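Local coordinates for GARP domain-containing protein (PDB 6XZ6) that serves as a trypanosome receptor for the host complement regulator factor H and increases transmission of the parasite to tsetse flies, at residues A[21-25]-A[138-144]. Numbering follows the deposited sequence.
Sequences KQLRK and CATAVAD
R24 reaches from helix 4-61 to the loop 138-144 and grips it by two carbonyls. Its NH1 donates to C138 O and to A141 O, each at 2.8 Å. The N-H...O angles, 166° and 163° respectively, show two nearly straight bonds. Both acceptors lie at the edge of the guanidinium, and NH1 meets A141 O on a lone pair in the carbonyl plane, whereas it is tilted from the plane of the C138 carbonyl. A139 O sits over one face of the group, 3.3 Å from R24 CZ, where the angles rule out a hydrogen bond. The R24 chain, extended from CG to NE, carries the guanidinium out to the loop carbonyls, while E112 and S116 on helix 67-125 take NE in a salt bridge and NH2 in a hydrogen bond, which limits rotation of the planar group.

One turn back, K21 O accepts from A143 N (2.9 Å), the donor standing above the carbonyl plane. The same carbonyl also accepts a weak helical bond from K25 N, so it has two donors. K21 lays CG against A141 CB at 3.9 Å. K25, farther along the helix, with CG anti to its own N (chi1 -174°) and the chain bent at chi2, passes CD by A143 O at 3.3 Å and crosses the V142 side chain at about a right angle, CB to CG1 being 3.8 Å. A water donates to A143 O and accepts weakly from K25 NZ.

The C138-C17 disulfide ties the start of the loop covalently to helix 4-61. Together these contacts fasten an irregular connection between helices 129-137 and 148-161 along the first long helix, held by an arginine's bonds to loop carbonyls and by a disulfide, in the elongated helical bundle of this GARP-family receptor.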
ATOM      1  N   LYS A  21      10.497   5.531  -0.254  1.00 22.34           N
ATOM      2  CA  LYS A  21      10.794   4.162  -0.691  1.00 23.26           C
ATOM      3  C   LYS A  21       9.623   3.214  -0.406  1.00 28.97           C
ATOM      4  O   LYS A  21       9.331   2.350  -1.227  1.00 31.68           O
ATOM      5  CB  LYS A  21      12.062   3.661  -0.009  1.00 25.39           C
ATOM      6  CG  LYS A  21      13.364   4.142  -0.638  1.00 26.44           C
ATOM      7  CD  LYS A  21      14.571   3.674   0.193  1.00 27.08           C
ATOM      8  CE  LYS A  21      14.860   2.200   0.073  1.00 42.85           C
ATOM      9  NZ  LYS A  21      16.181   1.824   0.646  1.00 58.42           N
ATOM     10  N   GLN A  22       8.938   3.395   0.731  1.00 24.29           N
ATOM     11  CA  GLN A  22       7.749   2.613   1.126  1.00 22.40           C
ATOM     12  C   GLN A  22       6.542   2.973   0.267  1.00 25.26           C
ATOM     13  O   GLN A  22       5.769   2.088  -0.100  1.00 27.42           O
ATOM     14  CB  GLN A  22       7.392   2.885   2.585  1.00 21.52           C
ATOM     15  CG  GLN A  22       8.411   2.338   3.554  1.00  9.78           C
ATOM     16  CD  GLN A  22       8.070   2.686   4.972  1.00 20.51           C
ATOM     17  OE1 GLN A  22       7.264   3.589   5.275  1.00 14.09           O
ATOM     18  NE2 GLN A  22       8.676   1.965   5.872  1.00 15.00           N
ATOM     19  N   LEU A  23       6.364   4.272  -0.032  1.00 18.30           N
ATOM     20  CA  LEU A  23       5.255   4.773  -0.855  1.00 16.25           C
ATOM     21  C   LEU A  23       5.360   4.342  -2.320  1.00 20.00           C
ATOM     22  O   LEU A  23       4.347   4.133  -2.961  1.00 20.17           O
ATOM     23  CB  LEU A  23       5.080   6.311  -0.704  1.00 15.56           C
ATOM     24  CG  LEU A  23       4.773   6.821   0.751  1.00 17.68           C
ATOM     25  CD1 LEU A  23       4.798   8.283   0.820  1.00 17.44           C
ATOM     26  CD2 LEU A  23       3.436   6.347   1.243  1.00 17.00           C
ATOM     27  N   ARG A  24       6.560   4.127  -2.835  1.00 17.99           N
ATOM     28  CA  ARG A  24       6.739   3.642  -4.206  1.00 17.82           C
ATOM     29  C   ARG A  24       6.503   2.128  -4.297  1.00 24.28           C
ATOM     30  O   ARG A  24       6.074   1.652  -5.342  1.00 27.21           O
ATOM     31  CB  ARG A  24       8.123   4.020  -4.722  1.00 15.58           C
ATOM     32  CG  ARG A  24       8.324   5.518  -4.763  1.00 14.40           C
ATOM     33  CD  ARG A  24       9.780   5.834  -4.887  1.00 21.65           C
ATOM     34  NE  ARG A  24      10.051   7.272  -4.885  1.00 16.11           N
ATOM     35  CZ  ARG A  24      11.239   7.811  -4.632  1.00 22.77           C
ATOM     36  NH1 ARG A  24      12.279   7.041  -4.323  1.00 12.72           N
ATOM     37  NH2 ARG A  24      11.392   9.120  -4.653  1.00 12.41           N
ATOM     38  N   LYS A  25       6.759   1.381  -3.198  1.00 20.40           N
ATOM     39  CA  LYS A  25       6.544  -0.063  -3.084  1.00 20.44           C
ATOM     40  C   LYS A  25       5.093  -0.423  -2.912  1.00 26.34           C
ATOM     41  O   LYS A  25       4.681  -1.405  -3.516  1.00 29.41           O
ATOM     42  CB  LYS A  25       7.400  -0.694  -1.962  1.00 21.76           C
ATOM     43  CG  LYS A  25       7.362  -2.229  -1.845  1.00 23.32           C
ATOM     44  CD  LYS A  25       7.772  -2.935  -3.145  1.00 28.80           C
ATOM     45  CE  LYS A  25       8.039  -4.395  -2.972  1.00 23.79           C
ATOM     46  NZ  LYS A  25       7.934  -5.113  -4.269  1.00 45.02           N
ATOM     47  N   CYS A 138      18.289   8.314  -3.804  1.00 37.12           N
ATOM     48  CA  CYS A 138      16.916   8.021  -3.399  1.00 35.88           C
ATOM     49  C   CYS A 138      15.878   8.509  -4.410  1.00 37.48           C
ATOM     50  O   CYS A 138      14.685   8.470  -4.122  1.00 37.61           O
ATOM     51  CB  CYS A 138      16.683   8.647  -2.033  1.00 35.81           C
ATOM     52  SG  CYS A 138      15.420   7.827  -1.045  1.00 39.62           S
ATOM     53  N   ALA A 139      16.319   8.993  -5.576  1.00 33.93           N
ATOM     54  CA  ALA A 139      15.426   9.523  -6.603  1.00 33.47           C
ATOM     55  C   ALA A 139      14.428   8.489  -7.072  1.00 36.67           C
ATOM     56  O   ALA A 139      13.234   8.759  -7.052  1.00 36.05           O
ATOM     57  CB  ALA A 139      16.227  10.051  -7.777  1.00 35.67           C
ATOM     58  N   THR A 140      14.892   7.288  -7.416  1.00 34.01           N
ATOM     59  CA  THR A 140      14.003   6.236  -7.923  1.00 34.51           C
ATOM     60  C   THR A 140      13.942   4.968  -7.031  1.00 37.06           C
ATOM     61  O   THR A 140      13.178   4.054  -7.358  1.00 38.38           O
ATOM     62  CB  THR A 140      14.359   5.905  -9.371  1.00 42.75           C
ATOM     63  OG1 THR A 140      15.781   5.750  -9.484  1.00 43.45           O
ATOM     64  CG2 THR A 140      13.873   6.976 -10.327  1.00 42.08           C
ATOM     65  N   ALA A 141      14.699   4.935  -5.906  1.00 29.35           N
ATOM     66  CA  ALA A 141      14.736   3.815  -4.964  1.00 27.43           C
ATOM     67  C   ALA A 141      13.342   3.424  -4.455  1.00 31.53           C
ATOM     68  O   ALA A 141      12.495   4.288  -4.184  1.00 28.96           O
ATOM     69  CB  ALA A 141      15.652   4.139  -3.794  1.00 26.91           C
ATOM     70  N   VAL A 142      13.114   2.100  -4.365  1.00 29.36           N
ATOM     71  CA  VAL A 142      11.874   1.443  -3.925  1.00 27.84           C
ATOM     72  C   VAL A 142      12.252   0.486  -2.780  1.00 35.01           C
ATOM     73  O   VAL A 142      13.329  -0.120  -2.829  1.00 36.46           O
ATOM     74  CB  VAL A 142      11.207   0.685  -5.106  1.00 31.06           C
ATOM     75  CG1 VAL A 142       9.872   0.088  -4.697  1.00 30.57           C
ATOM     76  CG2 VAL A 142      11.018   1.598  -6.304  1.00 30.84           C
ATOM     77  N   ALA A 143      11.391   0.373  -1.740  1.00 31.17           N
ATOM     78  CA  ALA A 143      11.634  -0.494  -0.584  1.00 30.96           C
ATOM     79  C   ALA A 143      11.508  -1.924  -1.005  1.00 36.91           C
ATOM     80  O   ALA A 143      10.753  -2.218  -1.916  1.00 37.02           O
ATOM     81  CB  ALA A 143      10.627  -0.207   0.524  1.00 30.31           C
ATOM     82  N   ASP A 144      12.223  -2.819  -0.323  1.00 35.94           N
ATOM     83  CA  ASP A 144      12.164  -4.241  -0.595  1.00 37.83           C
ATOM     84  C   ASP A 144      10.828  -4.841  -0.184  1.00 37.62           C
ATOM     85  O   ASP A 144      10.320  -5.703  -0.869  1.00 37.06           O
ATOM     86  CB  ASP A 144      13.361  -4.954   0.054  1.00 42.91           C
ATOM     87  CG  ASP A 144      14.691  -4.593  -0.594  1.00 62.81           C
ATOM     88  OD1 ASP A 144      14.791  -4.681  -1.837  1.00 63.10           O
ATOM     89  OD2 ASP A 144      15.630  -4.219   0.143  1.00 78.04           O
TER
HETATM   90  O   HOH W   1      10.902  -3.742  -4.554  1.00 33.01           O